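Local coordinates for protein FMN-dependent NADH-azoreductase 1 (Bacillus anthracis, PDB 3U7I) that probably uses bound FMN and NADH to reduce quinones and to cleave the azo bond of aromatic azo compounds, at residues C[87-92]-C[123-128]; C[162-167]-C[182-187]. All coordinates share one frame; numbering follows the deposited sequence.

In the fold
Both contacts belong to one flavodoxin-like domain, a parallel five-stranded sheet with helices on its two sides, and lie on opposite sides of the chain's centre, their centres 24 Å apart and their nearest atoms about 11 Å. Along the chain, contact 1 closes before contact 2 opens. Contact 1 ties helix 76-94 to the loop from helix 111-120 into the hairpin 127-129/134-136. Contact 2 sets the start of helix 165-177 against the outermost strand 181-187. Helix 165-177 links them: its Phe174 and Leu177 touch Phe92 and Thr126 of contact 1, while its first turn forms contact 2, so the two contacts probably fix the far end and the start of this helix within one subunit's fold.

Contact 1. Residues C[87-92]-C[123-128]; sequences EILQQF and ARETFK
Leu89 of helix 76-94 meets the loop residues Glu125 and Thr126 with its two methyls, one to each. Leu89 CG stands anti to the backbone N (chi1 170°), and from there the branches diverge: Leu89 CD2 rests on the aliphatic part of Glu125, 3.6 Å from Glu125 CG, while Leu89 CD1 meets Thr126 CG2, also at 3.6 Å. The side chains of Leu89 and Thr126 pass each other in opposite directions, touching methyl to methyl. Ile122 adds to the apolar surroundings of Leu89.

One residue on, Gln90 sets off across the line to the loop, but its chain bends at chi2 (-57°) and its amide end comes nearer. Gln90 NE2 lies 3.5 Å from Glu125 OE1 in a weak hydrogen bond, with amide and carboxylate nearly perpendicular, 86° apart. The stronger partner of OE1 is Lys93, which forms a salt bridge with it from the next turn of the same helix, so its charge probably does more than the glutamine amide to hold the carboxylate.

The loop leads from helix 111-120 into the two-stranded antiparallel hairpin 127-129/134-136, separate from the five-stranded parallel sheet of the flavodoxin-like fold, and here it packs on the flank of helix 76-94.

Phe92 completes the helix side, its CD2 4.3 Å from Thr126 CG2, an oblique approach to the ring, which also stacks with Tyr98. The other branch of Thr126 serves the loop itself: OG1 hydrogen-bonds to Ile120 O and Ile122 N, tying the threonine to the end of helix 111-120 while CG2 is turned to Leu89 and Phe92.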
loop_
_atom_site.group_PDB
_atom_site.type_symbol
_atom_site.label_atom_id
_atom_site.label_comp_id
_atom_site.label_asym_id
_atom_site.label_seq_id
_atom_site.Cartn_x
_atom_site.Cartn_y
_atom_site.Cartn_z
ATOM N N GLU C 87 0.589 -21.548 3.285
ATOM C CA GLU C 87 -0.840 -21.819 3.068
ATOM C C GLU C 87 -1.452 -20.788 2.141
ATOM O O GLU C 87 -2.116 -21.138 1.166
ATOM C CB GLU C 87 -1.628 -21.781 4.379
ATOM C CG GLU C 87 -1.456 -22.966 5.293
ATOM C CD GLU C 87 -2.253 -22.809 6.587
ATOM O OE1 GLU C 87 -2.952 -21.778 6.744
ATOM O OE2 GLU C 87 -2.183 -23.722 7.445
ATOM N N ILE C 88 -1.250 -19.511 2.467
ATOM C CA ILE C 88 -1.800 -18.411 1.674
ATOM C C ILE C 88 -1.305 -18.415 0.214
ATOM O O ILE C 88 -2.084 -18.184 -0.712
ATOM C CB ILE C 88 -1.499 -17.038 2.321
ATOM C CG1 ILE C 88 -2.320 -16.861 3.603
ATOM C CG2 ILE C 88 -1.795 -15.926 1.336
ATOM C CD1 ILE C 88 -1.951 -15.635 4.409
ATOM N N LEU C 89 -0.013 -18.680 0.022
ATOM C CA LEU C 89 0.585 -18.749 -1.311
ATOM C C LEU C 89 0.034 -19.916 -2.116
ATOM O O LEU C 89 -0.296 -19.763 -3.292
ATOM C CB LEU C 89 2.110 -18.882 -1.204
ATOM C CG LEU C 89 2.876 -19.206 -2.486
ATOM C CD1 LEU C 89 2.722 -18.100 -3.531
ATOM C CD2 LEU C 89 4.338 -19.439 -2.160
ATOM N N GLN C 90 -0.060 -21.082 -1.487
ATOM C CA GLN C 90 -0.533 -22.271 -2.197
ATOM C C GLN C 90 -2.019 -22.164 -2.553
ATOM O O GLN C 90 -2.443 -22.655 -3.602
ATOM C CB GLN C 90 -0.190 -23.556 -1.437
ATOM C CG GLN C 90 1.315 -23.781 -1.321
ATOM C CD GLN C 90 2.025 -23.816 -2.677
ATOM O OE1 GLN C 90 1.553 -24.458 -3.622
ATOM N NE2 GLN C 90 3.168 -23.135 -2.771
ATOM N N GLN C 91 -2.796 -21.492 -1.704
ATOM C CA GLN C 91 -4.192 -21.177 -2.034
ATOM C C GLN C 91 -4.279 -20.248 -3.262
ATOM O O GLN C 91 -5.046 -20.501 -4.196
ATOM C CB GLN C 91 -4.920 -20.570 -0.828
ATOM C CG GLN C 91 -6.342 -20.083 -1.124
ATOM C CD GLN C 91 -7.014 -19.418 0.078
ATOM O OE1 GLN C 91 -6.465 -18.492 0.690
ATOM N NE2 GLN C 91 -8.209 -19.894 0.420
ATOM N N PHE C 92 -3.489 -19.178 -3.258
ATOM C CA PHE C 92 -3.404 -18.278 -4.412
ATOM C C PHE C 92 -3.043 -19.029 -5.717
ATOM O O PHE C 92 -3.684 -18.845 -6.752
ATOM C CB PHE C 92 -2.419 -17.118 -4.134
ATOM C CG PHE C 92 -2.272 -16.165 -5.285
ATOM C CD1 PHE C 92 -3.197 -15.144 -5.480
ATOM C CD2 PHE C 92 -1.231 -16.299 -6.181
ATOM C CE1 PHE C 92 -3.076 -14.269 -6.549
ATOM C CE2 PHE C 92 -1.104 -15.430 -7.258
ATOM C CZ PHE C 92 -2.026 -14.415 -7.442
ATOM N N ALA C 123 9.611 -15.622 -4.945
ATOM C CA ALA C 123 10.529 -16.104 -5.977
ATOM C C ALA C 123 10.514 -17.629 -6.054
ATOM O O ALA C 123 10.383 -18.315 -5.034
ATOM C CB ALA C 123 11.944 -15.586 -5.731
ATOM N N ARG C 124 10.646 -18.152 -7.268
ATOM C CA ARG C 124 10.602 -19.595 -7.495
ATOM C C ARG C 124 9.183 -20.167 -7.364
ATOM O O ARG C 124 8.966 -21.364 -7.598
ATOM C CB ARG C 124 11.578 -20.320 -6.552
ATOM C CG ARG C 124 13.057 -20.234 -6.973
ATOM C CD ARG C 124 14.010 -20.480 -5.804
ATOM N NE ARG C 124 13.713 -21.725 -5.098
ATOM C CZ ARG C 124 13.732 -21.859 -3.773
ATOM N NH1 ARG C 124 13.444 -23.031 -3.215
ATOM N NH2 ARG C 124 14.036 -20.822 -3.001
ATOM N N GLU C 125 8.225 -19.308 -7.002
ATOM C CA GLU C 125 6.833 -19.718 -6.828
ATOM C C GLU C 125 5.885 -19.007 -7.800
ATOM O O GLU C 125 5.295 -19.640 -8.672
ATOM C CB GLU C 125 6.373 -19.511 -5.376
ATOM C CG GLU C 125 7.025 -20.464 -4.363
ATOM C CD GLU C 125 6.560 -21.913 -4.529
ATOM O OE1 GLU C 125 5.500 -22.146 -5.148
ATOM O OE2 GLU C 125 7.255 -22.825 -4.036
ATOM N N THR C 126 5.727 -17.694 -7.654
ATOM C CA THR C 126 4.851 -16.963 -8.580
ATOM C C THR C 126 5.642 -16.126 -9.595
ATOM O O THR C 126 5.092 -15.645 -10.592
ATOM C CB THR C 126 3.807 -16.109 -7.834
ATOM O OG1 THR C 126 4.478 -15.165 -6.995
ATOM C CG2 THR C 126 2.907 -17.005 -6.962
ATOM N N PHE C 127 6.937 -15.966 -9.333
ATOM C CA PHE C 127 7.851 -15.310 -10.265
ATOM C C PHE C 127 9.263 -15.858 -10.062
ATOM O O PHE C 127 9.543 -16.532 -9.065
ATOM C CB PHE C 127 7.834 -13.777 -10.087
ATOM C CG PHE C 127 8.666 -13.277 -8.927
ATOM C CD1 PHE C 127 10.024 -13.014 -9.089
ATOM C CD2 PHE C 127 8.087 -13.050 -7.682
ATOM C CE1 PHE C 127 10.796 -12.556 -8.026
ATOM C CE2 PHE C 127 8.852 -12.583 -6.613
ATOM C CZ PHE C 127 10.206 -12.341 -6.784
ATOM N N LYS C 128 10.152 -15.578 -11.009
ATOM C CA LYS C 128 11.542 -15.966 -10.833
ATOM C C LYS C 128 12.498 -14.898 -11.341
ATOM O O LYS C 128 12.166 -14.129 -12.244
ATOM C CB LYS C 128 11.834 -17.314 -11.504
ATOM C CG LYS C 128 11.868 -17.275 -13.019
ATOM C CD LYS C 128 12.543 -18.522 -13.557
ATOM C CE LYS C 128 12.459 -18.593 -15.066
ATOM N NZ LYS C 128 13.384 -19.620 -15.615
#

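Contact 2. Residues C[162-167]-C[182-187]; sequences DVEYSH and YQIVRA
Arg186 and Glu164 reach toward each other tip to tip, and the guanidinium grips the carboxylate side-on. Arg186 NE gives the shorter bond, 2.7 Å to Glu164 OE2 on its syn lone pair; Arg186 NH2 reaches Glu164 OE1 at 3.2 Å, 21° out of the carboxylate plane. The carboxylate and guanidinium planes stand 47° apart, so the grip is twisted rather than flat. The arginine chain is extended from CG to NE, which carries the charge from strand 181-187 to Glu164, at the N-cap position just before helix 165-177.

The same NH2 lies over the centre of the His167 ring, 3.3 Å above its plane, with guanidinium and imidazole turned 75° apart. His167 meets Tyr182 differently. Their rings touch rim to rim, and His167 ND1 shares a 3.0 Å hydrogen bond with Tyr182 OH near the imidazole plane. Ile184 sits between Tyr182 and Arg186 along the strand, its CG2 3.7 Å from His167 ND1.

This is helix-to-edge-strand packing in the flavodoxin-like fold: helix 165-177, the longer helix of the beta-alpha-beta crossover between strands 143-149 and 181-187, is pinned near its start to the latter. Gln148, on the neighbouring strand, donates a further hydrogen bond to Glu164 OE2. With this second donor and the two-nitrogen grip, the glutamate is probably kept ionised, while the arginine charge over the imidazole would tend to disfavour protonation of His167.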
loop_
_atom_site.group_PDB
_atom_site.type_symbol
_atom_site.label_atom_id
_atom_site.label_comp_id
_atom_site.label_asym_id
_atom_site.label_seq_id
_atom_site.Cartn_x
_atom_site.Cartn_y
_atom_site.Cartn_z
ATOM N N ASP C 162 -4.742 9.813 -12.501
ATOM C CA ASP C 162 -3.298 9.706 -12.362
ATOM C C ASP C 162 -2.859 9.164 -10.995
ATOM O O ASP C 162 -1.818 8.515 -10.896
ATOM C CB ASP C 162 -2.635 11.053 -12.644
ATOM C CG ASP C 162 -2.897 11.542 -14.053
ATOM O OD1 ASP C 162 -3.123 10.688 -14.938
ATOM O OD2 ASP C 162 -2.882 12.775 -14.279
ATOM N N VAL C 163 -3.656 9.408 -9.952
ATOM C CA VAL C 163 -3.302 8.966 -8.593
ATOM C C VAL C 163 -4.087 7.751 -8.102
ATOM O O VAL C 163 -4.102 7.448 -6.908
ATOM C CB VAL C 163 -3.407 10.118 -7.554
ATOM C CG1 VAL C 163 -2.487 11.248 -7.948
ATOM C CG2 VAL C 163 -4.843 10.610 -7.414
ATOM N N GLU C 164 -4.725 7.049 -9.032
ATOM C CA GLU C 164 -5.447 5.827 -8.699
ATOM C C GLU C 164 -4.442 4.690 -8.586
ATOM O O GLU C 164 -4.406 3.788 -9.427
ATOM C CB GLU C 164 -6.509 5.508 -9.764
ATOM C CG GLU C 164 -7.516 4.449 -9.323
ATOM C CD GLU C 164 -8.377 3.949 -10.463
ATOM O OE1 GLU C 164 -8.040 4.241 -11.635
ATOM O OE2 GLU C 164 -9.391 3.268 -10.186
ATOM N N TYR C 165 -3.621 4.736 -7.542
ATOM C CA TYR C 165 -2.528 3.775 -7.412
ATOM C C TYR C 165 -2.971 2.391 -6.974
ATOM O O TYR C 165 -2.269 1.417 -7.217
ATOM C CB TYR C 165 -1.411 4.317 -6.519
ATOM C CG TYR C 165 -0.686 5.459 -7.178
ATOM C CD1 TYR C 165 0.026 5.257 -8.360
ATOM C CD2 TYR C 165 -0.733 6.746 -6.644
ATOM C CE1 TYR C 165 0.679 6.296 -8.986
ATOM C CE2 TYR C 165 -0.078 7.794 -7.267
ATOM C CZ TYR C 165 0.632 7.557 -8.432
ATOM O OH TYR C 165 1.285 8.592 -9.059
ATOM N N SER C 166 -4.134 2.301 -6.339
ATOM C CA SER C 166 -4.738 1.002 -6.080
ATOM C C SER C 166 -4.785 0.187 -7.385
ATOM O O SER C 166 -4.145 -0.866 -7.501
ATOM C CB SER C 166 -6.151 1.172 -5.506
ATOM O OG SER C 166 -6.979 1.936 -6.373
ATOM N N HIS C 167 -5.533 0.706 -8.366
ATOM C CA HIS C 167 -5.682 0.085 -9.684
ATOM C C HIS C 167 -4.357 -0.068 -10.431
ATOM O O HIS C 167 -4.044 -1.145 -10.930
ATOM C CB HIS C 167 -6.684 0.879 -10.539
ATOM C CG HIS C 167 -6.604 0.587 -12.005
ATOM N ND1 HIS C 167 -6.928 -0.642 -12.542
ATOM C CD2 HIS C 167 -6.232 1.362 -13.052
ATOM C CE1 HIS C 167 -6.766 -0.610 -13.851
ATOM N NE2 HIS C 167 -6.341 0.597 -14.187
ATOM N N TYR C 182 -7.452 -8.838 -17.058
ATOM C CA TYR C 182 -7.755 -7.988 -15.911
ATOM C C TYR C 182 -8.935 -7.065 -16.216
ATOM O O TYR C 182 -9.005 -6.456 -17.284
ATOM C CB TYR C 182 -6.519 -7.157 -15.561
ATOM C CG TYR C 182 -6.693 -6.147 -14.448
ATOM C CD1 TYR C 182 -6.189 -6.397 -13.186
ATOM C CD2 TYR C 182 -7.331 -4.933 -14.667
ATOM C CE1 TYR C 182 -6.323 -5.482 -12.164
ATOM C CE2 TYR C 182 -7.471 -4.008 -13.645
ATOM C CZ TYR C 182 -6.961 -4.295 -12.387
ATOM O OH TYR C 182 -7.080 -3.388 -11.347
ATOM N N GLN C 183 -9.871 -6.987 -15.277
ATOM C CA GLN C 183 -10.947 -6.017 -15.350
ATOM C C GLN C 183 -11.132 -5.390 -13.987
ATOM O O GLN C 183 -11.051 -6.066 -12.963
ATOM C CB GLN C 183 -12.262 -6.656 -15.780
ATOM C CG GLN C 183 -13.453 -5.711 -15.612
ATOM C CD GLN C 183 -14.728 -6.242 -16.215
ATOM O OE1 GLN C 183 -14.861 -7.445 -16.463
ATOM N NE2 GLN C 183 -15.680 -5.345 -16.469
ATOM N N ILE C 184 -11.359 -4.086 -13.974
ATOM C CA ILE C 184 -11.795 -3.418 -12.760
ATOM C C ILE C 184 -13.195 -2.811 -12.940
ATOM O O ILE C 184 -13.479 -2.113 -13.926
ATOM C CB ILE C 184 -10.779 -2.357 -12.267
ATOM C CG1 ILE C 184 -11.320 -1.667 -11.013
ATOM C CG2 ILE C 184 -10.453 -1.353 -13.380
ATOM C CD1 ILE C 184 -10.294 -0.881 -10.240
ATOM N N VAL C 185 -14.074 -3.114 -11.994
ATOM C CA VAL C 185 -15.365 -2.455 -11.923
ATOM C C VAL C 185 -15.282 -1.354 -10.856
ATOM O O VAL C 185 -14.980 -1.623 -9.691
ATOM C CB VAL C 185 -16.487 -3.454 -11.612
ATOM C CG1 VAL C 185 -17.815 -2.724 -11.404
ATOM C CG2 VAL C 185 -16.601 -4.500 -12.742
ATOM N N ARG C 186 -15.520 -0.115 -11.274
ATOM C CA ARG C 186 -15.436 1.034 -10.381
ATOM C C ARG C 186 -16.817 1.505 -9.934
ATOM O O ARG C 186 -17.526 2.195 -10.678
ATOM C CB ARG C 186 -14.696 2.192 -11.060
ATOM C CG ARG C 186 -13.241 1.904 -11.390
ATOM C CD ARG C 186 -12.540 3.153 -11.917
ATOM N NE ARG C 186 -11.139 2.888 -12.236
ATOM C CZ ARG C 186 -10.732 2.262 -13.335
ATOM N NH1 ARG C 186 -11.613 1.826 -14.226
ATOM N NH2 ARG C 186 -9.441 2.069 -13.543
ATOM N N ALA C 187 -17.195 1.131 -8.715
ATOM C CA ALA C 187 -18.396 1.676 -8.101
ATOM C C ALA C 187 -18.000 3.032 -7.529
ATOM O O ALA C 187 -17.921 3.213 -6.312
ATOM C CB ALA C 187 -18.900 0.758 -7.013
#